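PDB 1XG2: pectinesterase 1 from Solanum lycopersicum, which hydrolyses methyl esters along the pectin chain, releasing methanol and leaving de-esterified polygalacturonate, and may help prepare fruit cell walls for softening during ripening. Local coordinates for residues Val161-Cys166 with Thr195-Cys200; Phe142-Tyr147 with Gly308-Asp313. All coordinates share one frame; numbering follows the deposited sequence. Where two conformers were deposited one is given.

Contact 1. Residues Val161-Cys166 with Thr195-Cys200; sequences VVFQKC and TSIQFC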
loop_
_atom_site.group_PDB
_atom_site.type_symbol
_atom_site.label_atom_id
_atom_site.label_comp_id
_atom_site.label_asym_id
_atom_site.label_seq_id
_atom_site.Cartn_x
_atom_site.Cartn_y
_atom_site.Cartn_z
ATOM N N VAL A 161 4.945 4.687 2.705
ATOM C CA VAL A 161 4.881 4.032 4.001
ATOM C C VAL A 161 6.232 4.000 4.709
ATOM O O VAL A 161 7.258 3.665 4.113
ATOM C CB VAL A 161 4.288 2.583 3.878
ATOM C CG1 VAL A 161 5.142 1.704 3.000
ATOM C CG2 VAL A 161 4.125 1.946 5.248
ATOM N N VAL A 162 6.210 4.369 5.987
ATOM C CA VAL A 162 7.356 4.225 6.877
ATOM C C VAL A 162 7.062 3.253 8.020
ATOM O O VAL A 162 6.045 3.375 8.714
ATOM C CB VAL A 162 7.755 5.586 7.456
ATOM C CG1 VAL A 162 8.917 5.444 8.432
ATOM C CG2 VAL A 162 8.115 6.531 6.316
ATOM N N PHE A 163 7.959 2.290 8.186
ATOM C CA PHE A 163 7.999 1.383 9.330
ATOM C C PHE A 163 9.088 1.882 10.258
ATOM O O PHE A 163 10.239 2.053 9.848
ATOM C CB PHE A 163 8.307 -0.050 8.891
ATOM C CG PHE A 163 7.253 -0.648 8.021
ATOM C CD1 PHE A 163 7.240 -0.394 6.661
ATOM C CD2 PHE A 163 6.264 -1.468 8.560
ATOM C CE1 PHE A 163 6.248 -0.919 5.859
ATOM C CE2 PHE A 163 5.275 -2.000 7.761
ATOM C CZ PHE A 163 5.272 -1.734 6.413
ATOM N N GLN A 164 8.723 2.136 11.504
ATOM C CA GLN A 164 9.660 2.650 12.475
ATOM C C GLN A 164 9.592 1.849 13.757
ATOM O O GLN A 164 8.521 1.682 14.314
ATOM C CB GLN A 164 9.328 4.107 12.755
ATOM C CG GLN A 164 10.507 4.971 12.981
ATOM C CD GLN A 164 10.112 6.422 13.113
ATOM O OE1 GLN A 164 9.414 6.782 14.058
ATOM N NE2 GLN A 164 10.532 7.250 12.163
ATOM N N LYS A 165 10.743 1.373 14.230
ATOM C CA LYS A 165 10.815 0.578 15.458
ATOM C C LYS A 165 9.862 -0.628 15.440
ATOM O O LYS A 165 9.224 -0.963 16.438
ATOM C CB LYS A 165 10.584 1.461 16.691
ATOM C CG LYS A 165 11.492 2.681 16.741
ATOM C CD LYS A 165 12.551 2.595 17.805
ATOM C CE LYS A 165 13.505 3.814 17.767
ATOM N NZ LYS A 165 13.061 4.978 18.619
ATOM N N CYS A 166 9.789 -1.271 14.281
ATOM C CA CYS A 166 9.062 -2.521 14.118
ATOM C C CYS A 166 10.039 -3.679 14.059
ATOM O O CYS A 166 11.189 -3.504 13.679
ATOM C CB CYS A 166 8.245 -2.500 12.825
ATOM S SG CYS A 166 6.926 -1.253 12.837
ATOM N N THR A 195 8.543 2.250 0.057
ATOM C CA THR A 195 8.598 1.670 1.388
ATOM C C THR A 195 9.904 2.051 2.059
ATOM O O THR A 195 10.977 1.828 1.534
ATOM C CB THR A 195 8.484 0.156 1.289
ATOM O OG1 THR A 195 7.146 -0.202 0.919
ATOM C CG2 THR A 195 8.725 -0.513 2.638
ATOM N N SER A 196 9.793 2.585 3.261
ATOM C CA SER A 196 10.953 2.984 4.038
ATOM C C SER A 196 10.904 2.230 5.362
ATOM O O SER A 196 9.889 2.239 6.046
ATOM C CB SER A 196 10.912 4.488 4.285
ATOM O OG SER A 196 11.915 4.885 5.202
ATOM N N ILE A 197 12.002 1.564 5.703
ATOM C CA ILE A 197 12.116 0.794 6.926
ATOM C C ILE A 197 13.254 1.428 7.729
ATOM O O ILE A 197 14.389 1.462 7.263
ATOM C CB ILE A 197 12.422 -0.677 6.579
ATOM C CG1 ILE A 197 11.196 -1.331 5.938
ATOM C CG2 ILE A 197 12.876 -1.495 7.817
ATOM C CD1 ILE A 197 11.545 -2.585 5.143
ATOM N N GLN A 198 12.938 1.910 8.921
ATOM C CA GLN A 198 13.845 2.744 9.713
ATOM C C GLN A 198 13.827 2.358 11.180
ATOM O O GLN A 198 12.766 2.255 11.771
ATOM C CB GLN A 198 13.404 4.207 9.587
ATOM C CG GLN A 198 14.413 5.215 10.077
ATOM C CD GLN A 198 13.876 6.646 10.036
ATOM O OE1 GLN A 198 12.662 6.867 10.123
ATOM N NE2 GLN A 198 14.787 7.616 9.927
ATOM N N PHE A 199 15.003 2.179 11.778
ATOM C CA PHE A 199 15.118 1.786 13.192
ATOM C C PHE A 199 14.351 0.498 13.495
ATOM O O PHE A 199 13.796 0.340 14.578
ATOM C CB PHE A 199 14.620 2.878 14.141
ATOM C CG PHE A 199 15.037 4.263 13.766
ATOM C CD1 PHE A 199 14.111 5.293 13.778
ATOM C CD2 PHE A 199 16.350 4.554 13.437
ATOM C CE1 PHE A 199 14.482 6.585 13.436
ATOM C CE2 PHE A 199 16.727 5.849 13.092
ATOM C CZ PHE A 199 15.790 6.864 13.102
ATOM N N CYS A 200 14.358 -0.423 12.543
ATOM C CA CYS A 200 13.654 -1.678 12.675
ATOM C C CYS A 200 14.633 -2.807 12.985
ATOM O O CYS A 200 15.853 -2.656 12.876
ATOM C CB CYS A 200 12.891 -1.978 11.382
ATOM S SG CYS A 200 11.405 -0.947 11.181
#
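Q164 and Q198 extend side by side from adjacent parallel strands, and their terminal amides are turned 53° against each other. NE2 of Q164 donates to OE1 of Q198 at 3.0 Å; the acceptor lies close to the plane of the donating amide, whereas the donor sits above the carbonyl plane of Q198. NE2 of Q164 also reaches V312 O, and NE2 of Q198 bonds G314 O, so the pair ties the strands to the C-terminal tail. The F199 ring carries CG of Q198 over the centre of one face, 3.5 Å above its plane, while its CD1 meets CG of Q164 at 3.7 Å. An alanine in place of Q164 removes the amide that both Q198 OE1 and V312 O use, and would probably loosen the tail's hold on the strands and the packing against F199. On the opposite face of the sheet, F163 lies alongside I197, its CD1 4.1 Å from CG1 of I197. The backbones are joined by parallel-strand hydrogen bonds, the straightest from F163 N to S196 O (2.9 Å). Past the strand ends, C166 N donates to C200 SG at 3.5 Å, these cysteines not being disulfide-linked in this structure. In the parallel beta-helix, strand 140-144 flanks one side, where F163 stacks on Y143, and strand 228-232 the other; helix 294-297 covers V162, Q164 and S196.

Contact 2. Residues Phe142-Tyr147 with Gly308-Asp313; sequences FYRDSY and GVAYVD
Without a single hydrogen bond between them, strand 142-144 and the irregular tail segment 308-313 are held together by apolar packing and by carbonyl-to-carbon contacts. The close part is carried by F142 and R144. With CG anti to the backbone N (chi1 -176°), the F142 ring projects toward the tail and presents its edge: CE2 lies 3.5 Å from A310 O, which sits in the ring plane, and CG1 of V309 also comes up at the edge, 4.0 Å from CE2. CZ presses against CB of Y311 at 3.5 Å, the two side chains crossing at about a right angle. Two residues on, and on the same face of the strand, R144 leaves the backbone in the same anti arrangement but bends at chi2 (71°), and its aliphatic part runs along the tail, with CG 3.9 Å from CG2 of V309 and CD 3.4 Å from A310 O. A310 lays its CB over one face of the R144 guanidinium, 3.6 Å above the plane and offset toward the rim. This chain is the C-terminal pectinesterase part of the protein, a parallel beta-helix, and here the tail that follows helix 301-304 crosses the outer face of its longest sheet; W303 and L304 of that helix, with V294, enclose F142 further. NE of R144 turns to its neighbour D145, forming a salt bridge to OD2 of 3.1 Å whose hydrogen bond is weak and bent (129°), while NH1 makes a weak bond to Q164 OE1. Toward the solvent the packing thins out. A310 is exposed on its outer side, Y311, its CG between the backbone N and the carbonyl carbon, carries its phenol away from the strand, and V312 barely meets it.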
loop_
_atom_site.group_PDB
_atom_site.type_symbol
_atom_site.label_atom_id
_atom_site.label_comp_id
_atom_site.label_asym_id
_atom_site.label_seq_id
_atom_site.Cartn_x
_atom_site.Cartn_y
_atom_site.Cartn_z
ATOM N N PHE A 142 1.886 4.860 8.444
ATOM C CA PHE A 142 2.939 4.811 9.440
ATOM C C PHE A 142 2.704 3.601 10.332
ATOM O O PHE A 142 1.613 3.444 10.911
ATOM C CB PHE A 142 2.919 6.090 10.269
ATOM C CG PHE A 142 4.025 6.195 11.284
ATOM C CD1 PHE A 142 5.354 6.197 10.901
ATOM C CD2 PHE A 142 3.723 6.324 12.635
ATOM C CE1 PHE A 142 6.358 6.290 11.859
ATOM C CE2 PHE A 142 4.733 6.440 13.594
ATOM C CZ PHE A 142 6.032 6.411 13.206
ATOM N N TYR A 143 3.737 2.773 10.438
ATOM C CA TYR A 143 3.765 1.602 11.294
ATOM C C TYR A 143 4.806 1.826 12.380
ATOM O O TYR A 143 5.945 2.156 12.090
ATOM C CB TYR A 143 4.118 0.342 10.494
ATOM C CG TYR A 143 3.029 -0.022 9.522
ATOM C CD1 TYR A 143 2.851 0.704 8.337
ATOM C CD2 TYR A 143 2.175 -1.082 9.770
ATOM C CE1 TYR A 143 1.847 0.381 7.437
ATOM C CE2 TYR A 143 1.150 -1.407 8.871
ATOM C CZ TYR A 143 0.984 -0.654 7.722
ATOM O OH TYR A 143 -0.031 -0.951 6.835
ATOM N N ARG A 144 4.399 1.637 13.624
ATOM C CA ARG A 144 5.234 1.933 14.775
ATOM C C ARG A 144 5.103 0.841 15.821
ATOM O O ARG A 144 3.997 0.403 16.142
ATOM C CB ARG A 144 4.816 3.277 15.359
ATOM C CG ARG A 144 5.554 3.714 16.608
ATOM C CD ARG A 144 7.011 4.119 16.394
ATOM N NE ARG A 144 7.669 4.301 17.687
ATOM C CZ ARG A 144 8.656 5.155 17.940
ATOM N NH1 ARG A 144 9.175 5.926 16.987
ATOM N NH2 ARG A 144 9.144 5.229 19.173
ATOM N N ASP A 145 6.245 0.442 16.387
ATOM C CA ASP A 145 6.290 -0.485 17.513
ATOM C C ASP A 145 5.528 -1.790 17.247
ATOM O O ASP A 145 4.920 -2.355 18.150
ATOM C CB ASP A 145 5.740 0.192 18.771
ATOM C CG ASP A 145 6.649 1.297 19.297
ATOM O OD1 ASP A 145 6.182 2.067 20.161
ATOM O OD2 ASP A 145 7.825 1.471 18.918
ATOM N N SER A 146 5.557 -2.257 16.001
ATOM C CA SER A 146 4.720 -3.381 15.599
ATOM C C SER A 146 5.580 -4.576 15.196
ATOM O O SER A 146 6.774 -4.449 14.946
ATOM C CB SER A 146 3.781 -2.959 14.460
ATOM O OG SER A 146 2.791 -2.040 14.919
ATOM N N TYR A 147 4.942 -5.743 15.138
ATOM C CA TYR A 147 5.564 -6.970 14.702
ATOM C C TYR A 147 4.855 -7.365 13.408
ATOM O O TYR A 147 3.640 -7.428 13.379
ATOM C CB TYR A 147 5.351 -8.004 15.807
ATOM C CG TYR A 147 5.993 -9.346 15.663
ATOM C CD1 TYR A 147 7.179 -9.656 16.339
ATOM C CD2 TYR A 147 5.363 -10.355 14.928
ATOM C CE1 TYR A 147 7.745 -10.951 16.241
ATOM C CE2 TYR A 147 5.904 -11.635 14.834
ATOM C CZ TYR A 147 7.091 -11.939 15.480
ATOM O OH TYR A 147 7.604 -13.227 15.345
ATOM N N GLY A 308 -1.188 11.038 18.804
ATOM C CA GLY A 308 -0.566 10.666 20.061
ATOM C C GLY A 308 0.588 9.668 19.951
ATOM O O GLY A 308 1.357 9.519 20.907
ATOM N N VAL A 309 0.722 8.985 18.806
ATOM C CA VAL A 309 1.791 7.995 18.608
ATOM C C VAL A 309 3.186 8.625 18.618
ATOM O O VAL A 309 3.366 9.775 18.201
ATOM C CB VAL A 309 1.599 7.188 17.266
ATOM C CG1 VAL A 309 2.018 8.022 16.055
ATOM C CG2 VAL A 309 2.381 5.888 17.293
ATOM N N ALA A 310 4.180 7.883 19.100
ATOM C CA ALA A 310 5.563 8.333 18.976
ATOM C C ALA A 310 6.049 8.209 17.541
ATOM O O ALA A 310 5.736 7.227 16.848
ATOM C CB ALA A 310 6.476 7.530 19.890
ATOM N N TYR A 311 6.805 9.210 17.097
ATOM C CA TYR A 311 7.526 9.120 15.830
ATOM C C TYR A 311 8.780 9.959 15.853
ATOM O O TYR A 311 8.854 10.974 16.554
ATOM C CB TYR A 311 6.641 9.535 14.629
ATOM C CG TYR A 311 6.201 10.990 14.635
ATOM C CD1 TYR A 311 5.162 11.428 15.454
ATOM C CD2 TYR A 311 6.830 11.928 13.828
ATOM C CE1 TYR A 311 4.752 12.762 15.458
ATOM C CE2 TYR A 311 6.437 13.255 13.835
ATOM C CZ TYR A 311 5.407 13.672 14.642
ATOM O OH TYR A 311 5.030 15.005 14.628
ATOM N N VAL A 312 9.768 9.505 15.095
ATOM C CA VAL A 312 10.947 10.272 14.770
ATOM C C VAL A 312 10.716 10.870 13.394
ATOM O O VAL A 312 10.433 10.157 12.431
ATOM C CB VAL A 312 12.206 9.384 14.774
ATOM C CG1 VAL A 312 13.416 10.116 14.193
ATOM C CG2 VAL A 312 12.482 8.886 16.195
ATOM N N ASP A 313 10.876 12.187 13.308
ATOM C CA ASP A 313 10.612 12.944 12.094
ATOM C C ASP A 313 11.700 12.840 11.014
ATOM O O ASP A 313 11.405 12.854 9.808
ATOM C CB ASP A 313 10.436 14.417 12.473
ATOM C CG ASP A 313 9.578 15.150 11.500
ATOM O OD1 ASP A 313 8.389 14.796 11.365
ATOM O OD2 ASP A 313 10.001 16.094 10.809
#

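Contacts 1 and 2, with centres 9 Å apart, share one sheet: strand 140-144 of contact 2 lies directly beside strand 160-164 of contact 1. Q164 joins them twice, its backbone N bonding Y143 O at 2.8 Å and its NE2 bonding V312 O at 2.9 Å. The same C-terminal tail thus packs on F142 and R144 and then passes the glutamine pair of the next two strands. Contact 1 lies nearer to the catalytic region: the T195 side chain is about 9 Å from that of W223, a probable substrate-binding residue, and about 11 Å from that of D153, the predicted nucleophile. Contact 2 lies away from the annotated sites.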